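Local coordinates for protein monooxygenase (Agrobacterium tumefaciens, PDB 2I7G) that probably catalyses flavin-dependent oxidation of a substrate by molecular oxygen, as a TIM-barrel member of the luciferase-like monooxygenase family, at residues V110-F113 with Q114-T118; Y150-L153 with F154-L158; T291-A294 with H295-A298; K354-P357 with L358-E362. All coordinates share one frame; numbering follows the deposited sequence. Where two conformers were deposited one is given.

All four contacts are local, each along one helix or, in interaction 3, across its N-cap. In chain order, interaction 1 lies on helix 109-122, interaction 2 on helix 150-166, interaction 3 at the start of helix 293-300 and interaction 4 near the end of helix 341-363. Interactions 1 and 2 are the close pair, with centres about 18 Å apart and nearest atoms about 7 Å apart, and their helices pack further along, where Phe-113 meets Leu-161 and Leu-164. Interaction 3 lies about 42 Å from interaction 1, across the chain's centre, and about 28 Å from interaction 4, between centres. They range from the buried subunit interface at interaction 1 to the surface at interaction 3.

Interaction 1 (V110-F113 with Q114-T118); sequences VRVF and QQFST
Val-112 and Phe-116 lie side by side, one turn apart, on the closely packed inner side of this helix. Val-112 CG1 touches Phe-116 CD2 at 3.8 Å, and Val-112 O lies in the ring plane at the edge of Phe-116, 3.3 Å from CD2. Both side chains press on Ile-129 of strand 127-131. Next round the helix, Phe-113 O accepts from Ser-117 N (2.8 Å) and, in the conformer described, from Ser-117 OG on the other face of its carbonyl plane. That hydroxyl would then sit over the centre of the Phe-113 ring, but a second Ser-117 conformer makes the contact doubtful.

The looser side carries Arg-111 and Gln-114, whose flat groups are turned 55° apart and joined through water: it donates to Gln-114 OE1 (2.7 Å) and accepts from Arg-111 NH1 (2.9 Å). A bend at chi2 (-71°) carries the guanidinium outward to Glu-70 and Ser-106 O of the second subunit, so even this wetter side is buried in the dimer. The turn belongs to the beta-alpha-beta unit formed by strand 96-99, helix 109-122 and strand 127-131, the repeating element of a TIM barrel.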
# COMPACT_ATOMS: atom_id res chain seq x y z
N VAL B 110 -12.97 -3.26 -2.96
CA VAL B 110 -12.85 -1.80 -2.96
C VAL B 110 -11.43 -1.37 -2.56
O VAL B 110 -10.80 -0.57 -3.24
CB VAL B 110 -13.93 -1.11 -2.09
CG1 VAL B 110 -13.70 0.39 -2.14
CG2 VAL B 110 -15.36 -1.48 -2.62
N ARG B 111 -10.92 -1.92 -1.46
CA ARG B 111 -9.55 -1.61 -1.04
C ARG B 111 -8.51 -2.04 -2.06
O ARG B 111 -7.58 -1.29 -2.33
CB ARG B 111 -9.18 -2.24 0.32
CG ARG B 111 -10.12 -1.87 1.45
CD ARG B 111 -9.93 -0.38 1.84
NE ARG B 111 -10.67 -0.13 3.09
CZ ARG B 111 -10.70 1.03 3.72
NH1 ARG B 111 -10.04 2.07 3.24
NH2 ARG B 111 -11.41 1.16 4.84
N VAL B 112 -8.67 -3.25 -2.60
CA VAL B 112 -7.73 -3.76 -3.59
C VAL B 112 -7.72 -2.79 -4.78
O VAL B 112 -6.65 -2.36 -5.23
CB VAL B 112 -8.11 -5.20 -4.01
CG1 VAL B 112 -7.29 -5.61 -5.26
CG2 VAL B 112 -7.86 -6.15 -2.76
N PHE B 113 -8.89 -2.42 -5.26
CA PHE B 113 -8.95 -1.51 -6.39
C PHE B 113 -8.27 -0.18 -6.07
O PHE B 113 -7.53 0.34 -6.89
CB PHE B 113 -10.39 -1.26 -6.84
CG PHE B 113 -10.49 -0.39 -8.08
CD1 PHE B 113 -10.16 -0.88 -9.35
CD2 PHE B 113 -10.86 0.93 -7.96
CE1 PHE B 113 -10.24 -0.05 -10.49
CE2 PHE B 113 -10.98 1.74 -9.10
CZ PHE B 113 -10.65 1.25 -10.36
N GLN B 114 -8.54 0.37 -4.89
CA GLN B 114 -7.95 1.66 -4.50
C GLN B 114 -6.43 1.57 -4.38
O GLN B 114 -5.70 2.47 -4.84
CB GLN B 114 -8.55 2.15 -3.16
CG GLN B 114 -10.03 2.55 -3.30
CD GLN B 114 -10.60 3.02 -2.00
OE1 GLN B 114 -10.38 2.42 -0.95
NE2 GLN B 114 -11.37 4.10 -2.07
N GLN B 115 -5.95 0.49 -3.80
CA GLN B 115 -4.52 0.30 -3.65
C GLN B 115 -3.80 0.18 -5.01
O GLN B 115 -2.82 0.89 -5.29
CB GLN B 115 -4.23 -0.91 -2.75
CG GLN B 115 -4.62 -0.69 -1.25
CD GLN B 115 -4.89 -2.04 -0.56
OE1 GLN B 115 -4.52 -3.09 -1.08
NE2 GLN B 115 -5.57 -2.00 0.58
N PHE B 116 -4.34 -0.67 -5.89
CA PHE B 116 -3.70 -0.84 -7.20
C PHE B 116 -3.92 0.38 -8.13
O PHE B 116 -3.05 0.65 -8.96
CB PHE B 116 -4.13 -2.15 -7.86
CG PHE B 116 -3.45 -3.34 -7.27
CD1 PHE B 116 -2.27 -3.83 -7.83
CD2 PHE B 116 -3.95 -3.95 -6.11
CE1 PHE B 116 -1.60 -4.97 -7.23
CE2 PHE B 116 -3.33 -5.09 -5.52
CZ PHE B 116 -2.13 -5.58 -6.09
N SER B 117 -5.04 1.10 -7.97
CA SER B 117 -5.25 2.37 -8.69
C SER B 117 -4.18 3.38 -8.24
O SER B 117 -3.64 4.14 -9.05
CB SER B 117 -6.67 2.91 -8.47
OG SER B 117 -7.61 2.13 -9.19
N THR B 118 -3.86 3.37 -6.95
CA THR B 118 -2.81 4.26 -6.43
C THR B 118 -1.44 3.88 -7.03
O THR B 118 -0.68 4.74 -7.48
CB THR B 118 -2.82 4.25 -4.89
OG1 THR B 118 -4.10 4.73 -4.44
CG2 THR B 118 -1.75 5.20 -4.35
O HOH W 1 -8.34 2.43 0.87

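Interaction 2 (Y150-L153 with F154-L158); sequences YDVL and FAEKL
The rings of Tyr-150 and Phe-154 run nearly parallel, their planes only 13° apart, but they are slid so far past each other that they barely overlap, with centroids 5.8 Å apart. At one edge of the Tyr-150 ring, in its plane, lies Asp-151 OD1; obliquely from the Phe-154 side comes Phe-154 CB, 3.9 Å from Tyr-150 CE2. Tyr-150 OH in turn approaches Phe-154 CD1 obliquely at 3.5 Å. This is an aromatic pair spaced i to i+4 in the first turns of helix 150-166. Both CG atoms are anti to their own backbone nitrogens (Tyr-150 chi1 180°), which sends the two side chains the same way off the helix. Arg-133 makes a cation-pi contact with the tyrosine ring, and Phe-136 meets it at a steep tilt.

Two further pairs have the same spacing on other sides of the helix. Val-152 CG1 rests against the Glu-156 carboxylate, 3.6 Å from OE2, an acid held by Thr-175 OG1 and Lys-176 N. Leu-153 and Lys-157 also run alongside each other, the methyl CD2 of the leucine lying 4.1 Å from Lys-157 CE. The lysine chain stays extended past this methyl, and its NZ ends in hydrogen bonds to Ser-105 O, Asp-107 O and Tyr-145 OH.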
# COMPACT_ATOMS: atom_id res chain seq x y z
N TYR B 150 -15.15 -20.36 -0.45
CA TYR B 150 -14.17 -19.85 -1.42
C TYR B 150 -14.83 -19.45 -2.78
O TYR B 150 -14.65 -18.34 -3.28
CB TYR B 150 -12.99 -20.84 -1.63
CG TYR B 150 -12.05 -20.24 -2.65
CD1 TYR B 150 -11.08 -19.34 -2.24
CD2 TYR B 150 -12.25 -20.43 -4.02
CE1 TYR B 150 -10.25 -18.71 -3.14
CE2 TYR B 150 -11.42 -19.79 -4.95
CZ TYR B 150 -10.42 -18.93 -4.49
OH TYR B 150 -9.60 -18.24 -5.34
N ASP B 151 -15.59 -20.37 -3.37
CA ASP B 151 -16.10 -20.17 -4.74
C ASP B 151 -17.01 -18.94 -4.83
O ASP B 151 -16.88 -18.14 -5.76
CB ASP B 151 -16.85 -21.42 -5.22
CG ASP B 151 -15.93 -22.58 -5.59
OD1 ASP B 151 -14.71 -22.45 -5.57
OD2 ASP B 151 -16.47 -23.66 -5.91
N VAL B 152 -17.94 -18.79 -3.89
CA VAL B 152 -18.87 -17.64 -3.90
C VAL B 152 -18.11 -16.37 -3.55
O VAL B 152 -18.35 -15.32 -4.15
CB VAL B 152 -20.10 -17.83 -2.98
CG1 VAL B 152 -21.00 -16.61 -3.05
CG2 VAL B 152 -20.89 -19.05 -3.44
N LEU B 153 -17.17 -16.46 -2.60
CA LEU B 153 -16.34 -15.27 -2.26
C LEU B 153 -15.57 -14.79 -3.48
O LEU B 153 -15.51 -13.59 -3.76
CB LEU B 153 -15.35 -15.56 -1.14
CG LEU B 153 -15.94 -15.70 0.27
CD1 LEU B 153 -14.93 -16.42 1.13
CD2 LEU B 153 -16.29 -14.31 0.84
N PHE B 154 -14.98 -15.73 -4.22
CA PHE B 154 -14.18 -15.35 -5.37
C PHE B 154 -15.06 -14.80 -6.47
O PHE B 154 -14.75 -13.75 -7.03
CB PHE B 154 -13.34 -16.51 -5.89
CG PHE B 154 -12.33 -16.10 -6.91
CD1 PHE B 154 -11.18 -15.36 -6.55
CD2 PHE B 154 -12.53 -16.40 -8.25
CE1 PHE B 154 -10.21 -15.00 -7.52
CE2 PHE B 154 -11.57 -16.03 -9.23
CZ PHE B 154 -10.42 -15.34 -8.87
N ALA B 155 -16.18 -15.47 -6.73
CA ALA B 155 -17.09 -15.04 -7.80
C ALA B 155 -17.62 -13.63 -7.54
O ALA B 155 -17.58 -12.77 -8.42
CB ALA B 155 -18.23 -16.01 -7.92
N GLU B 156 -18.11 -13.39 -6.33
CA GLU B 156 -18.75 -12.10 -6.02
C GLU B 156 -17.69 -11.00 -6.00
O GLU B 156 -17.89 -9.92 -6.52
CB GLU B 156 -19.47 -12.15 -4.67
CG GLU B 156 -20.76 -12.96 -4.73
CD GLU B 156 -21.66 -12.74 -3.53
OE1 GLU B 156 -21.33 -11.87 -2.69
OE2 GLU B 156 -22.70 -13.44 -3.42
N LYS B 157 -16.54 -11.30 -5.40
CA LYS B 157 -15.53 -10.24 -5.24
C LYS B 157 -14.86 -9.89 -6.56
O LYS B 157 -14.52 -8.73 -6.83
CB LYS B 157 -14.52 -10.59 -4.15
CG LYS B 157 -15.17 -10.48 -2.77
CD LYS B 157 -14.22 -11.01 -1.65
CE LYS B 157 -14.78 -10.66 -0.29
NZ LYS B 157 -13.83 -10.98 0.81
N LEU B 158 -14.70 -10.89 -7.41
CA LEU B 158 -14.20 -10.66 -8.75
C LEU B 158 -15.26 -9.83 -9.47
O LEU B 158 -14.88 -8.86 -10.16
CB LEU B 158 -13.92 -11.98 -9.49
CG LEU B 158 -13.46 -11.84 -10.94
CD1 LEU B 158 -12.21 -10.95 -11.06
CD2 LEU B 158 -13.15 -13.20 -11.53

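Interaction 3 (T291-A294 with H295-A298); sequences TNRA and HFDA
An N-cap starts helix 293-300: Asn-292 reaches forward with its side chain to His-295, and OD1 accepts from His-295 N at 3.1 Å. The donor stands above the amide plane, 43° out of it. The same oxygen lies at the edge of the imidazole, near its plane, and takes a weak second bond from His-295 ND1 at 3.3 Å. Asn-292 also centres an inverse gamma turn, closed by a weak bond from Arg-293 N to Thr-291 O.

One turn on, Arg-293 and Asp-297 form a salt bridge, Arg-293 NE to Asp-297 OD1, 3.0 Å. Its geometry is skewed: guanidinium and carboxylate planes are 82° apart, and NE meets OD1 from above the carboxylate. A water donates to Asp-297 OD2 (2.7 Å) and bonds weakly to Arg-293 NH1, adding a second link. Phe-296 presents its edge to a guanidinium face, with CE2 4.0 Å above the plane, over its centre. The bend of the arginine at chi2 (73°) brings the group there, where Tyr-272 adds a cation-pi contact.

Asp-297 OD1 is also bridged to Arg-300 NE, so its carboxylate lies between two arginines. Such a setting probably favours the ionised acid and partly offsets the repulsion between Arg-293 and Arg-300, whose NH1 and NH2 lie close.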
# COMPACT_ATOMS: atom_id res chain seq x y z
N THR B 291 16.07 -34.10 -1.56
CA THR B 291 17.25 -34.77 -2.12
C THR B 291 16.90 -35.81 -3.19
O THR B 291 17.73 -36.68 -3.53
CB THR B 291 18.13 -35.38 -1.04
OG1 THR B 291 17.45 -36.51 -0.47
CG2 THR B 291 18.46 -34.31 0.03
N ASN B 292 15.69 -35.71 -3.74
CA ASN B 292 15.31 -36.61 -4.82
C ASN B 292 15.90 -36.05 -6.13
O ASN B 292 15.22 -35.34 -6.88
CB ASN B 292 13.80 -36.82 -4.89
CG ASN B 292 13.43 -38.01 -5.74
OD1 ASN B 292 14.04 -38.27 -6.78
ND2 ASN B 292 12.43 -38.78 -5.29
N ARG B 293 17.17 -36.37 -6.36
CA ARG B 293 17.92 -35.85 -7.51
C ARG B 293 17.31 -36.35 -8.82
O ARG B 293 17.24 -35.59 -9.79
CB ARG B 293 19.40 -36.26 -7.43
CG ARG B 293 20.29 -35.62 -8.50
CD ARG B 293 20.53 -34.16 -8.20
NE ARG B 293 21.06 -33.44 -9.38
CZ ARG B 293 21.74 -32.29 -9.32
NH1 ARG B 293 22.18 -31.72 -10.43
NH2 ARG B 293 22.00 -31.71 -8.14
N ALA B 294 16.89 -37.61 -8.84
CA ALA B 294 16.26 -38.19 -10.04
C ALA B 294 15.06 -37.32 -10.49
O ALA B 294 14.93 -37.00 -11.68
CB ALA B 294 15.83 -39.64 -9.80
N HIS B 295 14.21 -36.93 -9.55
CA HIS B 295 13.04 -36.12 -9.88
C HIS B 295 13.40 -34.69 -10.30
O HIS B 295 12.85 -34.16 -11.27
CB HIS B 295 12.02 -36.14 -8.76
CG HIS B 295 11.01 -37.24 -8.89
ND1 HIS B 295 11.30 -38.56 -8.61
CD2 HIS B 295 9.72 -37.21 -9.30
CE1 HIS B 295 10.22 -39.29 -8.81
NE2 HIS B 295 9.24 -38.50 -9.23
N PHE B 296 14.33 -34.06 -9.56
CA PHE B 296 14.77 -32.72 -9.91
C PHE B 296 15.41 -32.72 -11.31
O PHE B 296 15.15 -31.82 -12.12
CB PHE B 296 15.78 -32.23 -8.87
CG PHE B 296 16.50 -30.95 -9.24
CD1 PHE B 296 15.82 -29.74 -9.31
CD2 PHE B 296 17.88 -30.98 -9.49
CE1 PHE B 296 16.50 -28.55 -9.64
CE2 PHE B 296 18.56 -29.80 -9.79
CZ PHE B 296 17.89 -28.60 -9.86
N ASP B 297 16.21 -33.74 -11.59
CA ASP B 297 16.90 -33.78 -12.87
C ASP B 297 15.91 -33.97 -13.99
O ASP B 297 16.06 -33.37 -15.04
CB ASP B 297 17.95 -34.89 -12.91
CG ASP B 297 19.28 -34.48 -12.27
OD1 ASP B 297 19.49 -33.30 -11.92
OD2 ASP B 297 20.14 -35.40 -12.14
N ALA B 298 14.90 -34.82 -13.76
CA ALA B 298 13.83 -35.00 -14.73
C ALA B 298 13.02 -33.69 -14.91
O ALA B 298 12.66 -33.30 -16.03
CB ALA B 298 12.92 -36.15 -14.27
O HOH W 2 22.52 -34.20 -12.10

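Interaction 4 (K354-P357 with L358-E362); sequences KVAP and LVRKE
Arg-360 lays its guanidinium over Ala-356, one turn back on helix 341-363, so that the methyl CB meets a face of the flat group, 3.4 Å above the plane and offset toward the rim. The nearest atom is Arg-360 NH1, 3.4 Å from Ala-356 CB. With CG anti to the carbonyl carbon (chi1 -69°) and the chain extended from CG to NE, the arginine runs back past Ala-356 O, which CG passes at 3.3 Å. That carbonyl also accepts the backbone bond from Arg-360 N, 2.8 Å away.

Val-355 and Val-359 point the same way from another side of the helix, side by side, touching lightly through Val-355 CG1 and Val-359 CG2 at 4.2 Å. Leu-358 behaves differently, for its branch carbon CG comes to rest on the backbone, 3.4 Å from Lys-354 O. The bond there from Leu-358 N to Lys-354 O is stretched to 3.5 Å and weak. Pro-357, whose nitrogen has no hydrogen to give, leaves the turn before it without a bond, and the helix is kinked there.

Val-355 packs on Pro-311 and Ile-318 and Leu-358 on Glu-312, joining this last helix to helix 311-325. Arg-360 NH2 reaches Asp-64 and Gly-62 O, in the link between helix 40-60 and strand 65-68.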
# COMPACT_ATOMS: atom_id res chain seq x y z
N LYS B 354 20.48 -11.70 -21.87
CA LYS B 354 20.78 -12.83 -22.76
C LYS B 354 19.54 -13.60 -23.16
O LYS B 354 19.31 -13.83 -24.37
CB LYS B 354 21.82 -13.79 -22.17
CG LYS B 354 23.09 -13.15 -21.60
CD LYS B 354 23.90 -12.36 -22.63
CE LYS B 354 24.73 -11.27 -21.91
NZ LYS B 354 25.63 -10.51 -22.84
N VAL B 355 18.76 -14.04 -22.17
CA VAL B 355 17.59 -14.86 -22.43
C VAL B 355 16.55 -14.10 -23.25
O VAL B 355 16.14 -14.58 -24.33
CB VAL B 355 16.94 -15.41 -21.13
CG1 VAL B 355 15.66 -16.13 -21.46
CG2 VAL B 355 17.93 -16.37 -20.39
N ALA B 356 16.14 -12.93 -22.75
CA ALA B 356 15.05 -12.14 -23.37
C ALA B 356 15.32 -11.82 -24.86
O ALA B 356 14.44 -12.06 -25.70
CB ALA B 356 14.75 -10.83 -22.57
N PRO B 357 16.51 -11.27 -25.19
CA PRO B 357 16.80 -10.99 -26.61
C PRO B 357 16.71 -12.21 -27.54
O PRO B 357 16.20 -12.06 -28.66
CB PRO B 357 18.22 -10.41 -26.58
CG PRO B 357 18.29 -9.76 -25.18
CD PRO B 357 17.58 -10.78 -24.31
N LEU B 358 17.17 -13.38 -27.08
CA LEU B 358 17.08 -14.63 -27.84
C LEU B 358 15.61 -14.97 -28.10
O LEU B 358 15.22 -15.25 -29.26
CB LEU B 358 17.77 -15.78 -27.11
CG LEU B 358 19.31 -15.81 -27.12
CD1 LEU B 358 19.85 -16.84 -26.07
CD2 LEU B 358 19.85 -16.11 -28.52
N VAL B 359 14.79 -14.93 -27.05
CA VAL B 359 13.37 -15.26 -27.16
C VAL B 359 12.66 -14.27 -28.07
O VAL B 359 11.97 -14.69 -29.01
CB VAL B 359 12.68 -15.35 -25.80
CG1 VAL B 359 11.19 -15.61 -26.02
CG2 VAL B 359 13.35 -16.47 -24.91
N ARG B 360 12.88 -12.98 -27.83
CA ARG B 360 12.22 -11.95 -28.64
C ARG B 360 12.60 -12.03 -30.11
O ARG B 360 11.74 -11.84 -30.99
CB ARG B 360 12.51 -10.55 -28.08
CG ARG B 360 11.86 -10.25 -26.73
CD ARG B 360 12.46 -8.98 -26.07
NE ARG B 360 11.86 -8.76 -24.76
CZ ARG B 360 12.47 -8.22 -23.71
NH1 ARG B 360 13.74 -7.82 -23.81
NH2 ARG B 360 11.80 -8.06 -22.55
N LYS B 361 13.87 -12.31 -30.39
CA LYS B 361 14.40 -12.42 -31.76
C LYS B 361 13.73 -13.56 -32.53
O LYS B 361 13.35 -13.40 -33.70
CB LYS B 361 15.94 -12.57 -31.73
CG LYS B 361 16.62 -13.21 -32.96
CD LYS B 361 18.16 -13.03 -32.94
CE LYS B 361 18.87 -13.63 -31.70
NZ LYS B 361 19.43 -15.02 -31.89
N GLU B 362 13.59 -14.70 -31.86
CA GLU B 362 13.01 -15.90 -32.45
C GLU B 362 11.49 -15.79 -32.65
O GLU B 362 10.98 -16.17 -33.71
CB GLU B 362 13.41 -17.10 -31.61
CG GLU B 362 12.80 -18.43 -32.05
CD GLU B 362 13.33 -18.93 -33.39
OE1 GLU B 362 14.42 -18.48 -33.84
OE2 GLU B 362 12.65 -19.79 -33.98